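Local structure of glutamate--cysteine ligase GshA (Methylobacillus flagellatus KT, 3K1T) at residues H351-S363 and P373-C386. The protein probably acts as a ligase of the glutamate--cysteine ligase family, joining glutamate to cysteine in the first step of glutathione synthesis. Sequence-based numbering, arbitrary orientation.
With GOL (glycerol), chain J; SO4 (sulfate ion), chain B.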
ATOM      1  N   HIS A 351       7.058   5.345  -4.256  1.00 13.90           N
ATOM      2  CA  HIS A 351       6.475   5.973  -5.467  1.00 13.94           C
ATOM      3  C   HIS A 351       4.937   5.929  -5.473  1.00 13.26           C
ATOM      4  O   HIS A 351       4.324   5.973  -6.541  1.00 14.55           O
ATOM      5  CB  HIS A 351       7.058   5.358  -6.740  1.00 14.15           C
ATOM      6  CG  HIS A 351       6.929   3.856  -6.834  1.00 17.39           C
ATOM      7  ND1 HIS A 351       8.021   3.007  -6.751  1.00 20.00           N
ATOM      8  CD2 HIS A 351       5.843   3.060  -7.015  1.00 19.32           C
ATOM      9  CE1 HIS A 351       7.605   1.756  -6.893  1.00 23.07           C
ATOM     10  NE2 HIS A 351       6.293   1.760  -7.063  1.00 21.60           N
ATOM     11  N   PHE A 352       4.314   5.843  -4.300  1.00 12.21           N
ATOM     12  CA  PHE A 352       2.857   5.721  -4.181  1.00 11.79           C
ATOM     13  C   PHE A 352       2.244   7.007  -3.658  1.00 11.86           C
ATOM     14  O   PHE A 352       2.734   7.599  -2.677  1.00 10.62           O
ATOM     15  CB  PHE A 352       2.492   4.557  -3.261  1.00 12.79           C
ATOM     16  CG  PHE A 352       2.895   3.234  -3.819  1.00 13.13           C
ATOM     17  CD1 PHE A 352       2.290   2.760  -4.993  1.00 13.65           C
ATOM     18  CD2 PHE A 352       3.879   2.507  -3.253  1.00 18.08           C
ATOM     19  CE1 PHE A 352       2.667   1.532  -5.534  1.00 17.04           C
ATOM     20  CE2 PHE A 352       4.289   1.284  -3.821  1.00 18.73           C
ATOM     21  CZ  PHE A 352       3.687   0.822  -4.969  1.00 17.17           C
ATOM     22  N   VAL A 353       1.159   7.430  -4.296  1.00 11.51           N
ATOM     23  CA  VAL A 353       0.391   8.565  -3.790  1.00 11.43           C
ATOM     24  C   VAL A 353      -0.455   8.132  -2.594  1.00 12.63           C
ATOM     25  O   VAL A 353      -1.263   7.197  -2.701  1.00 14.11           O
ATOM     26  CB  VAL A 353      -0.500   9.169  -4.882  1.00 11.84           C
ATOM     27  CG1 VAL A 353      -1.336  10.317  -4.309  1.00 11.48           C
ATOM     28  CG2 VAL A 353       0.348   9.579  -6.141  1.00 12.78           C
ATOM     29  N   VAL A 354      -0.283   8.794  -1.450  1.00 12.13           N
ATOM     30  CA  VAL A 354      -0.993   8.411  -0.229  1.00 12.45           C
ATOM     31  C   VAL A 354      -2.135   9.344   0.173  1.00 12.82           C
ATOM     32  O   VAL A 354      -2.992   8.974   0.995  1.00 13.28           O
ATOM     33  CB  VAL A 354      -0.029   8.183   0.961  1.00 12.09           C
ATOM     34  CG1 VAL A 354       0.940   7.053   0.591  1.00 14.28           C
ATOM     35  CG2 VAL A 354       0.701   9.501   1.398  1.00 11.64           C
ATOM     36  N   GLY A 355      -2.195  10.514  -0.454  1.00 12.71           N
ATOM     37  CA  GLY A 355      -3.217  11.503  -0.119  1.00 12.68           C
ATOM     38  C   GLY A 355      -2.673  12.903  -0.303  1.00 12.05           C
ATOM     39  O   GLY A 355      -1.814  13.137  -1.143  1.00 10.24           O
ATOM     40  N   GLY A 356      -3.168  13.826   0.512  1.00 12.30           N
ATOM     41  CA  GLY A 356      -2.748  15.216   0.476  1.00 13.29           C
ATOM     42  C   GLY A 356      -3.784  16.154   1.038  1.00 12.95           C
ATOM     43  O   GLY A 356      -4.708  15.718   1.755  1.00 13.34           O
ATOM     44  N   PHE A 357      -3.627  17.442   0.739  1.00 11.58           N
ATOM     45  CA  PHE A 357      -4.511  18.444   1.251  1.00 11.41           C
ATOM     46  C   PHE A 357      -4.462  19.682   0.385  1.00 11.33           C
ATOM     47  O   PHE A 357      -3.525  19.868  -0.357  1.00 10.49           O
ATOM     48  CB  PHE A 357      -4.185  18.773   2.731  1.00 11.72           C
ATOM     49  CG  PHE A 357      -2.800  19.302   2.957  1.00 11.50           C
ATOM     50  CD1 PHE A 357      -1.744  18.428   3.232  1.00 16.16           C
ATOM     51  CD2 PHE A 357      -2.555  20.655   2.942  1.00 13.55           C
ATOM     52  CE1 PHE A 357      -0.476  18.902   3.470  1.00 14.32           C
ATOM     53  CE2 PHE A 357      -1.269  21.174   3.166  1.00 16.18           C
ATOM     54  CZ  PHE A 357      -0.213  20.285   3.420  1.00 16.15           C
ATOM     55  N   TYR A 358      -5.507  20.509   0.462  1.00 12.22           N
ATOM     56  CA  TYR A 358      -5.459  21.845  -0.127  1.00 11.85           C
ATOM     57  C   TYR A 358      -4.904  22.893   0.841  1.00 12.18           C
ATOM     58  O   TYR A 358      -5.232  22.879   2.026  1.00 13.10           O
ATOM     59  CB  TYR A 358      -6.858  22.293  -0.509  1.00 12.83           C
ATOM     60  CG  TYR A 358      -7.414  21.689  -1.784  1.00 12.16           C
ATOM     61  CD1 TYR A 358      -7.075  22.222  -3.006  1.00 12.66           C
ATOM     62  CD2 TYR A 358      -8.313  20.613  -1.753  1.00 13.18           C
ATOM     63  CE1 TYR A 358      -7.628  21.731  -4.184  1.00 12.10           C
ATOM     64  CE2 TYR A 358      -8.881  20.111  -2.957  1.00 13.42           C
ATOM     65  CZ  TYR A 358      -8.525  20.684  -4.151  1.00 12.57           C
ATOM     66  OH  TYR A 358      -9.075  20.218  -5.348  1.00 14.05           O
ATOM     67  N   ARG A 359      -4.129  23.822   0.305  1.00 12.64           N
ATOM     68  CA  ARG A 359      -3.786  25.058   1.009  1.00 13.02           C
ATOM     69  C   ARG A 359      -4.861  26.079   0.630  1.00 13.89           C
ATOM     70  O   ARG A 359      -4.924  26.499  -0.525  1.00 13.13           O
ATOM     71  CB  ARG A 359      -2.430  25.594   0.577  1.00 13.72           C
ATOM     72  CG  ARG A 359      -1.239  24.614   0.736  1.00 15.23           C
ATOM     73  CD  ARG A 359       0.059  25.260   0.278  1.00 16.42           C
ATOM     74  NE  ARG A 359       1.103  24.255   0.029  1.00 15.89           N
ATOM     75  CZ  ARG A 359       1.770  23.589   0.976  1.00 18.72           C
ATOM     76  NH1 ARG A 359       1.570  23.871   2.252  1.00 19.63           N
ATOM     77  NH2 ARG A 359       2.659  22.646   0.644  1.00 17.09           N
ATOM     78  N   VAL A 360      -5.665  26.467   1.612  1.00 12.32           N
ATOM     79  CA  VAL A 360      -6.760  27.394   1.420  1.00 13.25           C
ATOM     80  C   VAL A 360      -6.256  28.736   1.926  1.00 13.42           C
ATOM     81  O   VAL A 360      -6.002  28.919   3.129  1.00 13.15           O
ATOM     82  CB  VAL A 360      -8.059  26.918   2.141  1.00 12.00           C
ATOM     83  CG1 VAL A 360      -9.250  27.949   1.954  1.00 13.23           C
ATOM     84  CG2 VAL A 360      -8.497  25.510   1.692  1.00 12.15           C
ATOM     85  N   HIS A 361      -6.050  29.653   1.000  1.00 13.70           N
ATOM     86  CA  HIS A 361      -5.473  30.973   1.309  1.00 14.45           C
ATOM     87  C   HIS A 361      -6.268  31.712   2.384  1.00 14.49           C
ATOM     88  O   HIS A 361      -7.502  31.780   2.328  1.00 14.83           O
ATOM     89  CB  HIS A 361      -5.419  31.883   0.063  1.00 14.12           C
ATOM     90  CG  HIS A 361      -4.465  31.440  -0.998  1.00 12.58           C
ATOM     91  ND1 HIS A 361      -3.842  32.335  -1.843  1.00 13.37           N
ATOM     92  CD2 HIS A 361      -4.091  30.208  -1.415  1.00 13.04           C
ATOM     93  CE1 HIS A 361      -3.133  31.672  -2.733  1.00 15.24           C
ATOM     94  NE2 HIS A 361      -3.227  30.383  -2.465  1.00 13.08           N
ATOM     95  N   THR A 362      -5.552  32.276   3.362  1.00 15.32           N
ATOM     96  CA  THR A 362      -6.184  33.138   4.369  1.00 16.68           C
ATOM     97  C   THR A 362      -6.378  34.569   3.855  1.00 17.54           C
ATOM     98  O   THR A 362      -7.298  35.232   4.271  1.00 17.79           O
ATOM     99  CB  THR A 362      -5.395  33.162   5.700  1.00 17.87           C
ATOM    100  OG1 THR A 362      -4.061  33.548   5.423  1.00 19.20           O
ATOM    101  CG2 THR A 362      -5.354  31.786   6.350  1.00 16.91           C
ATOM    102  N   SER A 363      -5.523  35.052   2.971  1.00 19.21           N
ATOM    103  CA  SER A 363      -5.732  36.341   2.334  1.00 20.62           C
ATOM    104  C   SER A 363      -6.890  36.271   1.342  1.00 21.66           C
ATOM    105  O   SER A 363      -7.244  35.189   0.847  1.00 19.76           O
ATOM    106  CB  SER A 363      -4.482  36.808   1.597  1.00 21.22           C
ATOM    107  OG  SER A 363      -3.414  37.037   2.509  1.00 25.99           O
ATOM    108  N   PRO A 373       0.905  31.374  -1.425  1.00 19.70           N
ATOM    109  CA  PRO A 373       0.358  31.632  -0.094  1.00 21.18           C
ATOM    110  C   PRO A 373       1.398  31.646   1.047  1.00 21.92           C
ATOM    111  O   PRO A 373       1.114  32.171   2.132  1.00 21.45           O
ATOM    112  CB  PRO A 373      -0.605  30.461   0.110  1.00 20.49           C
ATOM    113  CG  PRO A 373      -0.000  29.371  -0.665  1.00 19.78           C
ATOM    114  CD  PRO A 373       0.499  30.059  -1.918  1.00 20.68           C
ATOM    115  N   GLY A 374       2.565  31.063   0.823  1.00 23.10           N
ATOM    116  CA  GLY A 374       3.540  30.912   1.921  1.00 23.83           C
ATOM    117  C   GLY A 374       2.903  30.165   3.090  1.00 24.62           C
ATOM    118  O   GLY A 374       2.320  29.093   2.913  1.00 23.63           O
HETATM  119  N   MSE A 375       2.995  30.766   4.275  1.00 25.28           N
HETATM  120  CA  MSE A 375       2.410  30.221   5.504  1.00 26.64           C
HETATM  121  C   MSE A 375       0.978  30.630   5.707  1.00 24.33           C
HETATM  122  O   MSE A 375       0.343  30.167   6.631  1.00 23.28           O
HETATM  123  CB  MSE A 375       3.177  30.777   6.718  1.00 28.71           C
HETATM  124  CG  MSE A 375       4.626  30.362   6.756  1.00 35.84           C
HETATM  125 SE   MSE A 375       4.735  28.394   6.839  0.75 56.04          SE
HETATM  126  CE  MSE A 375       3.501  27.988   8.333  1.00 51.82           C
ATOM    127  N   HIS A 376       0.476  31.532   4.875  1.00 23.77           N
ATOM    128  CA  HIS A 376      -0.861  32.084   5.045  1.00 23.22           C
ATOM    129  C   HIS A 376      -1.944  31.215   4.382  1.00 21.50           C
ATOM    130  O   HIS A 376      -2.531  31.568   3.334  1.00 19.69           O
ATOM    131  CB  HIS A 376      -0.882  33.520   4.512  1.00 24.61           C
ATOM    132  CG  HIS A 376       0.120  34.401   5.191  1.00 29.79           C
ATOM    133  ND1 HIS A 376       1.344  34.714   4.630  1.00 37.61           N
ATOM    134  CD2 HIS A 376       0.123  34.958   6.425  1.00 34.34           C
ATOM    135  CE1 HIS A 376       2.034  35.467   5.470  1.00 35.63           C
ATOM    136  NE2 HIS A 376       1.314  35.634   6.562  1.00 35.68           N
ATOM    137  N   PHE A 377      -2.212  30.091   5.020  1.00 19.40           N
ATOM    138  CA  PHE A 377      -3.214  29.148   4.550  1.00 18.31           C
ATOM    139  C   PHE A 377      -3.708  28.320   5.713  1.00 18.15           C
ATOM    140  O   PHE A 377      -3.031  28.195   6.739  1.00 19.45           O
ATOM    141  CB  PHE A 377      -2.638  28.253   3.434  1.00 16.95           C
ATOM    142  CG  PHE A 377      -1.673  27.200   3.934  1.00 17.06           C
ATOM    143  CD1 PHE A 377      -2.137  25.975   4.411  1.00 18.24           C
ATOM    144  CD2 PHE A 377      -0.310  27.458   3.958  1.00 18.14           C
ATOM    145  CE1 PHE A 377      -1.249  25.013   4.895  1.00 19.16           C
ATOM    146  CE2 PHE A 377       0.592  26.488   4.451  1.00 20.25           C
ATOM    147  CZ  PHE A 377       0.103  25.282   4.917  1.00 17.86           C
ATOM    148  N   GLU A 378      -4.899  27.777   5.573  1.00 15.94           N
ATOM    149  CA  GLU A 378      -5.390  26.716   6.419  1.00 16.72           C
ATOM    150  C   GLU A 378      -5.534  25.433   5.551  1.00 16.72           C
ATOM    151  O   GLU A 378      -5.991  25.518   4.413  1.00 15.15           O
ATOM    152  CB  GLU A 378      -6.730  27.085   6.977  1.00 17.75           C
ATOM    153  CG  GLU A 378      -6.596  28.298   7.941  1.00 22.59           C
ATOM    154  CD  GLU A 378      -7.925  28.790   8.465  1.00 31.33           C
ATOM    155  OE1 GLU A 378      -8.987  28.210   8.101  1.00 35.85           O
ATOM    156  OE2 GLU A 378      -7.899  29.785   9.253  1.00 37.25           O
ATOM    157  N   PRO A 379      -5.172  24.264   6.097  1.00 15.94           N
ATOM    158  CA  PRO A 379      -5.273  23.013   5.307  1.00 16.72           C
ATOM    159  C   PRO A 379      -6.707  22.521   5.206  1.00 16.43           C
ATOM    160  O   PRO A 379      -7.481  22.722   6.126  1.00 16.93           O
ATOM    161  CB  PRO A 379      -4.420  22.010   6.101  1.00 17.11           C
ATOM    162  CG  PRO A 379      -4.494  22.522   7.563  1.00 18.65           C
ATOM    163  CD  PRO A 379      -4.581  24.054   7.440  1.00 17.35           C
ATOM    164  N   LEU A 380      -7.052  21.876   4.103  1.00 15.35           N
ATOM    165  CA  LEU A 380      -8.342  21.238   3.922  1.00 14.73           C
ATOM    166  C   LEU A 380      -8.064  19.884   3.321  1.00 15.10           C
ATOM    167  O   LEU A 380      -7.527  19.782   2.225  1.00 12.78           O
ATOM    168  CB  LEU A 380      -9.207  22.024   2.949  1.00 15.40           C
ATOM    169  CG  LEU A 380     -10.563  21.405   2.638  1.00 16.65           C
ATOM    170  CD1 LEU A 380     -11.517  21.490   3.851  1.00 17.28           C
ATOM    171  CD2 LEU A 380     -11.128  22.125   1.384  1.00 18.22           C
ATOM    172  N   THR A 381      -8.392  18.826   4.045  1.00 16.14           N
ATOM    173  CA  THR A 381      -7.949  17.505   3.622  1.00 16.72           C
ATOM    174  C   THR A 381      -8.715  17.029   2.377  1.00 16.55           C
ATOM    175  O   THR A 381      -9.847  17.439   2.119  1.00 15.06           O
ATOM    176  CB  THR A 381      -8.017  16.474   4.805  1.00 18.47           C
ATOM    177  OG1 THR A 381      -7.111  15.384   4.529  1.00 22.38           O
ATOM    178  CG2 THR A 381      -9.437  15.958   4.986  1.00 19.07           C
ATOM    179  N   PHE A 382      -8.018  16.257   1.549  1.00 16.59           N
ATOM    180  CA  PHE A 382      -8.576  15.669   0.324  1.00 17.17           C
ATOM    181  C   PHE A 382      -9.651  14.670   0.704  1.00 18.02           C
ATOM    182  O   PHE A 382      -9.460  13.888   1.626  1.00 18.60           O
ATOM    183  CB  PHE A 382      -7.505  14.883  -0.434  1.00 16.89           C
ATOM    184  CG  PHE A 382      -6.538  15.705  -1.212  1.00 16.04           C
ATOM    185  CD1 PHE A 382      -6.639  17.105  -1.317  1.00 13.24           C
ATOM    186  CD2 PHE A 382      -5.508  15.072  -1.862  1.00 15.23           C
ATOM    187  CE1 PHE A 382      -5.741  17.815  -2.065  1.00 13.50           C
ATOM    188  CE2 PHE A 382      -4.597  15.779  -2.601  1.00 16.27           C
ATOM    189  CZ  PHE A 382      -4.697  17.164  -2.693  1.00 15.11           C
ATOM    190  N   GLU A 383     -10.738  14.677  -0.039  1.00 19.36           N
ATOM    191  CA  GLU A 383     -11.829  13.725   0.112  1.00 21.07           C
ATOM    192  C   GLU A 383     -11.768  12.567  -0.927  1.00 21.16           C
ATOM    193  O   GLU A 383     -12.381  11.523  -0.731  1.00 24.24           O
ATOM    194  CB  GLU A 383     -13.142  14.491  -0.035  1.00 21.87           C
ATOM    195  CG  GLU A 383     -13.400  15.554   1.068  1.00 25.16           C
ATOM    196  CD  GLU A 383     -13.629  14.930   2.444  1.00 30.96           C
ATOM    197  OE1 GLU A 383     -14.446  13.989   2.489  1.00 34.08           O
ATOM    198  OE2 GLU A 383     -13.051  15.404   3.474  1.00 31.34           O
ATOM    199  N   THR A 384     -11.002  12.720  -1.987  1.00 17.66           N
ATOM    200  CA  THR A 384     -11.027  11.774  -3.104  1.00 16.88           C
ATOM    201  C   THR A 384      -9.658  11.132  -3.227  1.00 15.35           C
ATOM    202  O   THR A 384      -8.658  11.839  -3.165  1.00 15.54           O
ATOM    203  CB  THR A 384     -11.376  12.535  -4.427  1.00 16.84           C
ATOM    204  OG1 THR A 384     -12.594  13.278  -4.276  1.00 15.49           O
ATOM    205  CG2 THR A 384     -11.502  11.591  -5.640  1.00 16.08           C
ATOM    206  N   PRO A 385      -9.587   9.803  -3.433  1.00 15.24           N
ATOM    207  CA  PRO A 385      -8.305   9.151  -3.711  1.00 15.21           C
ATOM    208  C   PRO A 385      -7.756   9.546  -5.073  1.00 14.49           C
ATOM    209  O   PRO A 385      -8.528   9.899  -5.959  1.00 14.02           O
ATOM    210  CB  PRO A 385      -8.669   7.655  -3.752  1.00 15.86           C
ATOM    211  CG  PRO A 385      -9.965   7.532  -3.104  1.00 17.09           C
ATOM    212  CD  PRO A 385     -10.685   8.832  -3.344  1.00 15.97           C
ATOM    213  N   CYS A 386      -6.438   9.426  -5.252  1.00 14.70           N
ATOM    214  CA  CYS A 386      -5.767   9.713  -6.537  1.00 14.57           C
ATOM    215  C   CYS A 386      -5.500   8.486  -7.388  1.00 14.53           C
ATOM    216  O   CYS A 386      -4.968   8.628  -8.484  1.00 15.61           O
ATOM    217  CB  CYS A 386      -4.412  10.438  -6.284  1.00 14.77           C
ATOM    218  SG  CYS A 386      -4.590  12.020  -5.420  1.00 16.91           S
TER
HETATM  219  C1  GOL J 440      -5.594   8.112  -1.170  1.00 24.36           C
HETATM  220  O1  GOL J 440      -5.512   8.988  -0.086  1.00 27.92           O
HETATM  221  C2  GOL J 440      -4.519   8.295  -2.235  1.00 23.51           C
HETATM  222  O2  GOL J 440      -4.925   9.369  -2.900  1.00 20.24           O
HETATM  223  C3  GOL J 440      -4.340   7.226  -3.327  1.00 25.31           C
HETATM  224  O3  GOL J 440      -5.584   6.648  -3.755  1.00 28.82           O
HETATM  225  S   SO4 B 432       4.749  20.539   2.790  1.00 21.90           S
HETATM  226  O1  SO4 B 432       3.485  21.197   3.024  1.00 27.96           O
HETATM  227  O2  SO4 B 432       4.282  19.219   2.501  1.00 25.53           O
HETATM  228  O3  SO4 B 432       5.447  21.082   1.646  1.00 23.72           O
HETATM  229  O4  SO4 B 432       5.598  20.574   4.001  1.00 22.65           O
HETATM  230  O   HOH W   1      -3.133  33.657   1.656  1.00 16.42           O
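The ring of Phe382 lies flat over the Gly356-Phe357 peptide, with Gly356 C 3.5 Å above its plane and over its centre. Gly356 CA adds a CH-pi contact to that same ring; a CB on Gly356 would fall 2.7 Å from Phe382 CE2, and the residue's backbone angles already call for glycine. The CE1 edge of Phe382 also meets one face of Tyr358, CE1 to CD2 3.8 Å, in a T-shaped pair with planes at 73°. Replacing Phe382 by an alanine is likely to uncover the Gly356-Phe357 peptide and leave the Tyr358 ring without its edge-on neighbour.

Beyond this aromatic corner the strands pair regularly: Tyr358 with Leu380 and Val360 with Glu378 are hydrogen-bonded pairs, each closed by two backbone bonds, such as Tyr358 N to Leu380 O at 2.8 Å. On the face carrying Phe357, Arg359 and His361, CG of Arg359 stands over the centre of the Phe377 ring, 4.1 Å from its centroid. CG of Phe377 sits between its backbone N and carbonyl carbon (chi1 74°), which turns the ring under that arginine. The extended Arg359 chain carries its guanidinium to a sulfate ion, probably from the crystallisation liquor, NH2 to SO4 O1 2.9 Å, while NH2 also forms a salt bridge with Asp49. Pro373 CB rests on one face of the His361 imidazole, 3.8 Å from its centroid; its ND1 and NE2 are hydrogen-bonded to Glu368 and Glu343 respectively.

With strand 340-349 paired to the other side of 352-361, this antiparallel pairing makes 377-381 an edge strand, within this chain, of the antiparallel sheet; the two consecutive strands form a beta hairpin with a long connecting loop.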